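Local structure of Mgp-operon protein 3 (Mycoplasma pneumoniae, 6RJ1) at residues 136-141 and 712-717; 473-478 and 491-496. The protein probably acts in cell adhesion, as a membrane-anchored surface protein with an extracellular part related to the P110-like mycoplasma adhesins. All blocks are in the same frame, centred on the assembly; numbering follows the deposited sequence.

Contact 1 (136-141 and 712-717); sequences LPYVKQ and QSTSDD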
ATOM      1  N   LEU A 136     -13.600  15.324  -4.523  1.00 62.95           N
ATOM      2  CA  LEU A 136     -13.024  15.118  -3.201  1.00 62.66           C
ATOM      3  C   LEU A 136     -14.038  14.370  -2.296  1.00 68.21           C
ATOM      4  O   LEU A 136     -15.247  14.609  -2.429  1.00 67.63           O
ATOM      5  CB  LEU A 136     -12.760  16.500  -2.569  1.00 62.55           C
ATOM      6  CG  LEU A 136     -11.341  17.098  -2.515  1.00 66.45           C
ATOM      7  CD1 LEU A 136     -10.242  16.084  -2.658  1.00 65.04           C
ATOM      8  CD2 LEU A 136     -11.204  18.276  -3.413  1.00 68.12           C
ATOM      9  N   PRO A 137     -13.590  13.511  -1.339  1.00 65.26           N
ATOM     10  CA  PRO A 137     -14.560  12.862  -0.436  1.00 64.90           C
ATOM     11  C   PRO A 137     -15.260  13.900   0.448  1.00 70.15           C
ATOM     12  O   PRO A 137     -14.772  15.031   0.554  1.00 69.42           O
ATOM     13  CB  PRO A 137     -13.697  11.904   0.382  1.00 65.91           C
ATOM     14  CG  PRO A 137     -12.342  12.488   0.341  1.00 70.37           C
ATOM     15  CD  PRO A 137     -12.203  13.127  -1.001  1.00 66.13           C
ATOM     16  N   TYR A 138     -16.409  13.543   1.053  1.00 67.63           N
ATOM     17  CA  TYR A 138     -17.111  14.500   1.896  1.00 67.87           C
ATOM     18  C   TYR A 138     -16.736  14.395   3.380  1.00 73.14           C
ATOM     19  O   TYR A 138     -16.688  13.304   3.946  1.00 72.69           O
ATOM     20  CB  TYR A 138     -18.632  14.430   1.692  1.00 69.29           C
ATOM     21  CG  TYR A 138     -19.402  15.473   2.477  1.00 71.49           C
ATOM     22  CD1 TYR A 138     -19.651  16.736   1.945  1.00 73.81           C
ATOM     23  CD2 TYR A 138     -19.881  15.201   3.754  1.00 72.30           C
ATOM     24  CE1 TYR A 138     -20.351  17.702   2.670  1.00 74.38           C
ATOM     25  CE2 TYR A 138     -20.547  16.170   4.500  1.00 73.40           C
ATOM     26  CZ  TYR A 138     -20.796  17.414   3.949  1.00 81.48           C
ATOM     27  OH  TYR A 138     -21.482  18.348   4.683  1.00 86.40           O
ATOM     28  N   VAL A 139     -16.499  15.561   3.999  1.00 70.91           N
ATOM     29  CA  VAL A 139     -16.217  15.730   5.424  1.00 71.72           C
ATOM     30  C   VAL A 139     -16.775  17.091   5.853  1.00 79.39           C
ATOM     31  O   VAL A 139     -16.350  18.128   5.343  1.00 78.41           O
ATOM     32  CB  VAL A 139     -14.751  15.443   5.853  1.00 75.04           C
ATOM     33  CG1 VAL A 139     -13.744  16.372   5.177  1.00 74.74           C
ATOM     34  CG2 VAL A 139     -14.605  15.474   7.368  1.00 74.69           C
ATOM     35  N   LYS A 140     -17.799  17.068   6.715  1.00 80.03           N
ATOM     36  CA  LYS A 140     -18.523  18.263   7.142  1.00 81.93           C
ATOM     37  C   LYS A 140     -17.716  19.127   8.106  1.00 90.38           C
ATOM     38  O   LYS A 140     -17.221  18.625   9.117  1.00 89.29           O
ATOM     39  CB  LYS A 140     -19.912  17.873   7.703  1.00 84.43           C
ATOM     40  CG  LYS A 140     -20.721  18.979   8.387  1.00 97.21           C
ATOM     41  CD  LYS A 140     -21.000  18.603   9.853  1.00106.81           C
ATOM     42  CE  LYS A 140     -21.837  19.605  10.611  1.00115.32           C
ATOM     43  NZ  LYS A 140     -23.279  19.513  10.255  1.00122.41           N
ATOM     44  N   GLN A 141     -17.585  20.432   7.773  1.00 91.51           N
ATOM     45  CA  GLN A 141     -16.910  21.438   8.597  1.00 93.53           C
ATOM     46  C   GLN A 141     -17.788  21.614   9.823  1.00104.19           C
ATOM     47  O   GLN A 141     -18.980  21.898   9.684  1.00104.99           O
ATOM     48  CB  GLN A 141     -16.749  22.754   7.831  1.00 94.44           C
ATOM     49  CG  GLN A 141     -15.326  23.272   7.875  1.00105.55           C
ATOM     50  CD  GLN A 141     -15.178  24.606   7.204  1.00122.72           C
ATOM     51  OE1 GLN A 141     -14.917  25.617   7.861  1.00123.97           O
ATOM     52  NE2 GLN A 141     -15.315  24.641   5.879  1.00105.77           N
ATOM     53  N   GLN A 712     -21.995   9.680  -1.571  1.00 89.29           N
ATOM     54  CA  GLN A 712     -22.983  10.683  -1.980  1.00 90.54           C
ATOM     55  C   GLN A 712     -23.775  11.292  -0.819  1.00 98.10           C
ATOM     56  O   GLN A 712     -24.423  12.325  -1.013  1.00 97.68           O
ATOM     57  CB  GLN A 712     -23.925  10.110  -3.057  1.00 92.04           C
ATOM     58  CG  GLN A 712     -23.624  10.601  -4.488  1.00114.62           C
ATOM     59  CD  GLN A 712     -22.221  10.303  -5.011  1.00133.08           C
ATOM     60  OE1 GLN A 712     -21.394  11.206  -5.194  1.00125.99           O
ATOM     61  NE2 GLN A 712     -21.929   9.037  -5.285  1.00124.98           N
ATOM     62  N   SER A 713     -23.699  10.685   0.381  1.00 97.45           N
ATOM     63  CA  SER A 713     -24.372  11.165   1.589  1.00 98.29           C
ATOM     64  C   SER A 713     -23.709  12.456   2.080  1.00104.74           C
ATOM     65  O   SER A 713     -22.481  12.512   2.225  1.00103.51           O
ATOM     66  CB  SER A 713     -24.342  10.097   2.678  1.00102.41           C
ATOM     67  OG  SER A 713     -25.110  10.486   3.805  1.00113.11           O
ATOM     68  N   THR A 714     -24.537  13.499   2.306  1.00104.20           N
ATOM     69  CA  THR A 714     -24.113  14.826   2.756  1.00105.00           C
ATOM     70  C   THR A 714     -24.429  15.041   4.225  1.00112.01           C
ATOM     71  O   THR A 714     -25.556  15.385   4.571  1.00111.12           O
ATOM     72  CB  THR A 714     -24.666  15.938   1.845  1.00110.64           C
ATOM     73  OG1 THR A 714     -26.034  15.671   1.517  1.00105.71           O
ATOM     74  CG2 THR A 714     -23.852  16.105   0.579  1.00109.91           C
ATOM     75  N   SER A 715     -23.409  14.836   5.080  1.00112.61           N
ATOM     76  CA  SER A 715     -23.417  14.960   6.546  1.00114.31           C
ATOM     77  C   SER A 715     -24.573  14.176   7.194  1.00121.87           C
ATOM     78  O   SER A 715     -24.395  13.001   7.527  1.00122.12           O
ATOM     79  CB  SER A 715     -23.387  16.427   6.979  1.00118.23           C
ATOM     80  OG  SER A 715     -23.281  16.554   8.389  1.00128.17           O
ATOM     81  N   ASP A 716     -25.755  14.819   7.321  1.00120.02           N
ATOM     82  CA  ASP A 716     -27.017  14.313   7.868  1.00120.46           C
ATOM     83  C   ASP A 716     -26.856  13.181   8.932  1.00125.15           C
ATOM     84  O   ASP A 716     -26.116  13.349   9.910  1.00123.98           O
ATOM     85  CB  ASP A 716     -27.994  13.901   6.728  1.00122.33           C
ATOM     86  CG  ASP A 716     -27.415  13.063   5.591  1.00132.86           C
ATOM     87  OD1 ASP A 716     -26.633  12.126   5.875  1.00133.63           O
ATOM     88  OD2 ASP A 716     -27.758  13.333   4.423  1.00138.32           O
ATOM     89  N   ASP A 717     -27.561  12.050   8.717  1.00122.72           N
ATOM     90  CA  ASP A 717     -27.645  10.882   9.594  1.00122.65           C
ATOM     91  C   ASP A 717     -26.806   9.669   9.140  1.00125.54           C
ATOM     92  O   ASP A 717     -26.765   8.662   9.856  1.00125.60           O
ATOM     93  CB  ASP A 717     -29.124  10.476   9.813  1.00124.79           C
ATOM     94  CG  ASP A 717     -30.129  10.925   8.752  1.00136.24           C
ATOM     95  OD1 ASP A 717     -30.347  12.153   8.618  1.00136.50           O
ATOM     96  OD2 ASP A 717     -30.723  10.047   8.084  1.00142.98           O
TER
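Tyr-138 and Lys-140 both meet the turn of chain at Ser-715. The van der Waals part belongs mainly to the tyrosine. Its CG lies anti to the backbone N (chi1 -176°), which starts the ring toward residues 713-715. Thr-714 CA sits over one ring face, 4.2 Å above the plane and offset toward the rim. The ring atom Tyr-138 CE2 comes 3.2 Å from Ser-715 N, which approaches obliquely. Further out, Tyr-138 OH lies 3.5 Å from Ser-715 CB. The ring therefore packs largely on backbone.

The aliphatic part of Lys-140 lies against the serine hydroxyl. Lys-140 CB, CG and CD run past it, and Lys-140 CD is 3.4 Å from Ser-715 OG. Ser-715 OG is anti to its own backbone N (chi1 -175°), which places it beside the lysine chain.

Polar links across the contact are slight. Lys-140 NZ gives a weak hydrogen bond to Ser-715 OG at 3.5 Å. The ammonium has a stronger partner in Thr-77 O. Asn-78 adds two weak bonds, accepting from Tyr-138 OH at its O and donating through ND2 to Thr-714 O.

This is an irregular loop-to-loop contact near the protein surface. It joins the chain leaving strand 125-135 of a mixed sheet to the chain leaving helix 701-712, with Asn-78 touching both segments.

Contact 2 (473-478 and 491-496); sequences VPSLWY and TWWAKT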
ATOM      1  N   VAL A 473       2.331   5.231  -2.449  1.00 64.88           N
ATOM      2  CA  VAL A 473       1.900   6.260  -1.482  1.00 62.19           C
ATOM      3  C   VAL A 473       0.553   5.799  -0.891  1.00 64.61           C
ATOM      4  O   VAL A 473      -0.308   5.370  -1.665  1.00 63.53           O
ATOM      5  CB  VAL A 473       1.810   7.682  -2.110  1.00 64.56           C
ATOM      6  CG1 VAL A 473       1.251   8.704  -1.131  1.00 64.00           C
ATOM      7  CG2 VAL A 473       3.156   8.151  -2.633  1.00 64.22           C
ATOM      8  N   PRO A 474       0.343   5.865   0.460  1.00 61.36           N
ATOM      9  CA  PRO A 474      -0.955   5.440   1.020  1.00 60.48           C
ATOM     10  C   PRO A 474      -2.107   6.338   0.572  1.00 62.77           C
ATOM     11  O   PRO A 474      -1.918   7.538   0.363  1.00 61.75           O
ATOM     12  CB  PRO A 474      -0.727   5.511   2.533  1.00 61.96           C
ATOM     13  CG  PRO A 474       0.353   6.508   2.707  1.00 65.70           C
ATOM     14  CD  PRO A 474       1.255   6.324   1.532  1.00 61.78           C
ATOM     15  N   SER A 475      -3.281   5.732   0.359  1.00 58.60           N
ATOM     16  CA  SER A 475      -4.484   6.423  -0.078  1.00 57.18           C
ATOM     17  C   SER A 475      -5.583   6.258   0.965  1.00 61.14           C
ATOM     18  O   SER A 475      -5.795   5.159   1.471  1.00 60.75           O
ATOM     19  CB  SER A 475      -4.922   5.940  -1.458  1.00 60.25           C
ATOM     20  OG  SER A 475      -5.243   4.561  -1.475  1.00 68.97           O
ATOM     21  N   LEU A 476      -6.256   7.365   1.301  1.00 57.84           N
ATOM     22  CA  LEU A 476      -7.293   7.431   2.318  1.00 57.26           C
ATOM     23  C   LEU A 476      -8.711   7.276   1.775  1.00 61.31           C
ATOM     24  O   LEU A 476      -9.664   7.144   2.554  1.00 61.48           O
ATOM     25  CB  LEU A 476      -7.142   8.745   3.111  1.00 57.26           C
ATOM     26  CG  LEU A 476      -6.175   8.737   4.312  1.00 62.19           C
ATOM     27  CD1 LEU A 476      -4.704   8.603   3.879  1.00 62.87           C
ATOM     28  CD2 LEU A 476      -6.315  10.002   5.108  1.00 63.31           C
ATOM     29  N   TRP A 477      -8.860   7.287   0.447  1.00 58.04           N
ATOM     30  CA  TRP A 477     -10.171   7.186  -0.197  1.00 58.09           C
ATOM     31  C   TRP A 477     -10.115   6.489  -1.558  1.00 62.24           C
ATOM     32  O   TRP A 477      -9.027   6.240  -2.086  1.00 62.10           O
ATOM     33  CB  TRP A 477     -10.818   8.579  -0.306  1.00 56.94           C
ATOM     34  CG  TRP A 477      -9.939   9.584  -0.985  1.00 57.90           C
ATOM     35  CD1 TRP A 477      -9.705   9.698  -2.326  1.00 60.88           C
ATOM     36  CD2 TRP A 477      -9.155  10.605  -0.349  1.00 57.40           C
ATOM     37  NE1 TRP A 477      -8.844  10.743  -2.568  1.00 60.46           N
ATOM     38  CE2 TRP A 477      -8.480  11.311  -1.371  1.00 61.52           C
ATOM     39  CE3 TRP A 477      -8.978  11.010   0.984  1.00 58.42           C
ATOM     40  CZ2 TRP A 477      -7.629  12.388  -1.099  1.00 60.43           C
ATOM     41  CZ3 TRP A 477      -8.127  12.072   1.254  1.00 59.95           C
ATOM     42  CH2 TRP A 477      -7.460  12.744   0.221  1.00 60.61           C
ATOM     43  N   TYR A 478     -11.292   6.169  -2.118  1.00 58.92           N
ATOM     44  CA  TYR A 478     -11.429   5.500  -3.417  1.00 59.02           C
ATOM     45  C   TYR A 478     -12.740   5.910  -4.074  1.00 63.83           C
ATOM     46  O   TYR A 478     -13.657   6.340  -3.384  1.00 63.94           O
ATOM     47  CB  TYR A 478     -11.350   3.969  -3.257  1.00 60.00           C
ATOM     48  CG  TYR A 478     -12.468   3.379  -2.420  1.00 61.02           C
ATOM     49  CD1 TYR A 478     -12.415   3.409  -1.028  1.00 61.72           C
ATOM     50  CD2 TYR A 478     -13.571   2.774  -3.021  1.00 62.04           C
ATOM     51  CE1 TYR A 478     -13.436   2.866  -0.256  1.00 62.14           C
ATOM     52  CE2 TYR A 478     -14.599   2.226  -2.257  1.00 63.29           C
ATOM     53  CZ  TYR A 478     -14.523   2.268  -0.873  1.00 71.67           C
ATOM     54  OH  TYR A 478     -15.527   1.722  -0.114  1.00 73.73           O
ATOM     55  N   THR A 491     -15.159   7.636  -1.572  1.00 55.02           N
ATOM     56  CA  THR A 491     -15.572   6.929  -0.360  1.00 54.94           C
ATOM     57  C   THR A 491     -14.328   6.826   0.514  1.00 58.82           C
ATOM     58  O   THR A 491     -13.267   6.455   0.018  1.00 57.48           O
ATOM     59  CB  THR A 491     -16.106   5.522  -0.694  1.00 62.53           C
ATOM     60  OG1 THR A 491     -17.036   5.603  -1.774  1.00 64.44           O
ATOM     61  CG2 THR A 491     -16.740   4.824   0.512  1.00 56.82           C
ATOM     62  N   TRP A 492     -14.458   7.147   1.810  1.00 56.91           N
ATOM     63  CA  TRP A 492     -13.357   7.057   2.769  1.00 56.38           C
ATOM     64  C   TRP A 492     -13.048   5.601   3.082  1.00 58.52           C
ATOM     65  O   TRP A 492     -13.979   4.821   3.296  1.00 57.82           O
ATOM     66  CB  TRP A 492     -13.742   7.761   4.075  1.00 55.30           C
ATOM     67  CG  TRP A 492     -13.865   9.245   3.957  1.00 56.41           C
ATOM     68  CD1 TRP A 492     -15.012   9.964   3.807  1.00 59.35           C
ATOM     69  CD2 TRP A 492     -12.796  10.194   4.017  1.00 56.35           C
ATOM     70  NE1 TRP A 492     -14.724  11.307   3.763  1.00 59.05           N
ATOM     71  CE2 TRP A 492     -13.368  11.478   3.883  1.00 60.46           C
ATOM     72  CE3 TRP A 492     -11.405  10.087   4.177  1.00 57.70           C
ATOM     73  CZ2 TRP A 492     -12.600  12.646   3.909  1.00 59.75           C
ATOM     74  CZ3 TRP A 492     -10.643  11.244   4.185  1.00 59.27           C
ATOM     75  CH2 TRP A 492     -11.240  12.504   4.057  1.00 59.94           C
ATOM     76  N   TRP A 493     -11.751   5.239   3.156  1.00 54.69           N
ATOM     77  CA  TRP A 493     -11.352   3.887   3.555  1.00 54.54           C
ATOM     78  C   TRP A 493     -11.710   3.635   5.033  1.00 61.77           C
ATOM     79  O   TRP A 493     -12.099   2.517   5.386  1.00 61.91           O
ATOM     80  CB  TRP A 493      -9.862   3.640   3.312  1.00 52.34           C
ATOM     81  CG  TRP A 493      -9.534   3.199   1.917  1.00 52.51           C
ATOM     82  CD1 TRP A 493      -8.708   3.828   1.034  1.00 55.02           C
ATOM     83  CD2 TRP A 493     -10.017   2.022   1.249  1.00 52.36           C
ATOM     84  NE1 TRP A 493      -8.636   3.117  -0.139  1.00 54.20           N
ATOM     85  CE2 TRP A 493      -9.429   2.001  -0.035  1.00 55.96           C
ATOM     86  CE3 TRP A 493     -10.881   0.968   1.621  1.00 53.49           C
ATOM     87  CZ2 TRP A 493      -9.700   0.987  -0.965  1.00 55.38           C
ATOM     88  CZ3 TRP A 493     -11.134  -0.044   0.708  1.00 54.79           C
ATOM     89  CH2 TRP A 493     -10.560  -0.025  -0.574  1.00 55.39           C
ATOM     90  N   ALA A 494     -11.626   4.697   5.873  1.00 59.66           N
ATOM     91  CA  ALA A 494     -11.962   4.679   7.301  1.00 60.14           C
ATOM     92  C   ALA A 494     -13.443   4.383   7.533  1.00 64.96           C
ATOM     93  O   ALA A 494     -13.823   4.008   8.642  1.00 65.35           O
ATOM     94  CB  ALA A 494     -11.579   6.004   7.951  1.00 60.81           C
ATOM     95  N   LYS A 495     -14.278   4.575   6.498  1.00 61.67           N
ATOM     96  CA  LYS A 495     -15.720   4.301   6.534  1.00 61.09           C
ATOM     97  C   LYS A 495     -16.044   3.000   5.758  1.00 64.72           C
ATOM     98  O   LYS A 495     -17.216   2.674   5.567  1.00 63.82           O
ATOM     99  CB  LYS A 495     -16.518   5.494   5.997  1.00 62.72           C
ATOM    100  CG  LYS A 495     -16.670   6.626   7.000  1.00 73.03           C
ATOM    101  CD  LYS A 495     -17.224   7.902   6.377  1.00 83.78           C
ATOM    102  CE  LYS A 495     -18.731   7.932   6.297  1.00106.29           C
ATOM    103  NZ  LYS A 495     -19.250   9.307   6.044  1.00120.76           N
ATOM    104  N   THR A 496     -14.992   2.256   5.321  1.00 60.42           N
ATOM    105  CA  THR A 496     -15.133   0.976   4.627  1.00 59.76           C
ATOM    106  C   THR A 496     -14.560  -0.123   5.514  1.00 64.50           C
ATOM    107  O   THR A 496     -13.340  -0.305   5.587  1.00 64.43           O
ATOM    108  CB  THR A 496     -14.529   1.003   3.215  1.00 63.74           C
ATOM    109  OG1 THR A 496     -14.989   2.154   2.514  1.00 62.74           O
ATOM    110  CG2 THR A 496     -14.878  -0.242   2.417  1.00 60.86           C
TER
HETATM  111  O   HOH W   1      -7.522   4.078  -2.742  1.00 58.81           O
HETATM  112  O   HOH W   2      -9.728   6.824   5.192  1.00 57.56           O
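Tyr-478 is wedged between Thr-491 and Trp-493, and this is the tightly packed part of the contact. Thr-491 CB lies over one face of the phenol ring in a CH-pi contact, 3.9 Å from the Tyr-478 ring centroid. Trp-493 covers the opposite face. Tyr-478 CD1 stands 3.4 Å above the Trp-493 indole plane, over its centre. The two rings are oblique, with planes at 34°. Tyr-478 OH meets Thr-496 tip to tip and donates to Thr-496 OG1 at 2.7 Å, near the plane of the phenol ring. Thr-496 OG1 in turn donates a hydrogen bond to Trp-492 O. That carbonyl also accepts from Lys-495 N, from the other face of its plane.

The segments lie at the open end of the beta hairpin of strands 477-482 and 487-492, within the range of the MgpC adhesin family, which belongs to a beta-propeller clan. Tyr-478 and Thr-491 form an antiparallel hydrogen-bonded pair, and Thr-491 N to Tyr-478 O is nearly straight (172°). Trp-477 and Trp-492 are the next, non-hydrogen-bonded pair. Their side chains lie side by side on the other face of the sheet as an offset edge-to-face pair. The edge of Trp-477 turns toward the face of Trp-492, and Trp-477 CE3 is 3.6 Å from Trp-492 CZ3. Past them, Trp-493 N to Leu-476 O, at 2.9 Å, is the last backbone link.

The looser side, still buried, is bridged by water. Water 1 joins Ser-475 OG, Trp-477 O and Trp-493 NE1. Water 2 donates to Leu-476 O and accepts from Ala-494 N.

The chemistry is aromatic packing in which Tyr-478 OH, Thr-496 OG1, Trp-493 NE1 and Leu-476 O all have partners. Two successive hydrogen bonds and both ring faces fix the phenol, while water 2 gives Leu-476 O a second donor.

Contact 1 and contact 2 have centres about 14 Å apart and touch directly. Contact 2 is nested in the long chain loop that contact 1 closes. Residues 136-141 make the join. Tyr-138 O probably accepts a hydrogen bond from Trp-492 NE1 at 2.8 Å. Pro-137 packs on both indoles of the Trp-477 and Trp-492 pair, with Pro-137 CB 3.5 Å from Trp-492 CE2. Strand 125-135 runs parallel beside strand 487-492 in the same sheet, which explains the closeness. Helix 701-712 is a second connection: it covers Tyr-478 and Thr-491, then leads into 712-717. The centre of contact 1 lies about 25 Å from the centre of the chain, that of contact 2 about 11 Å.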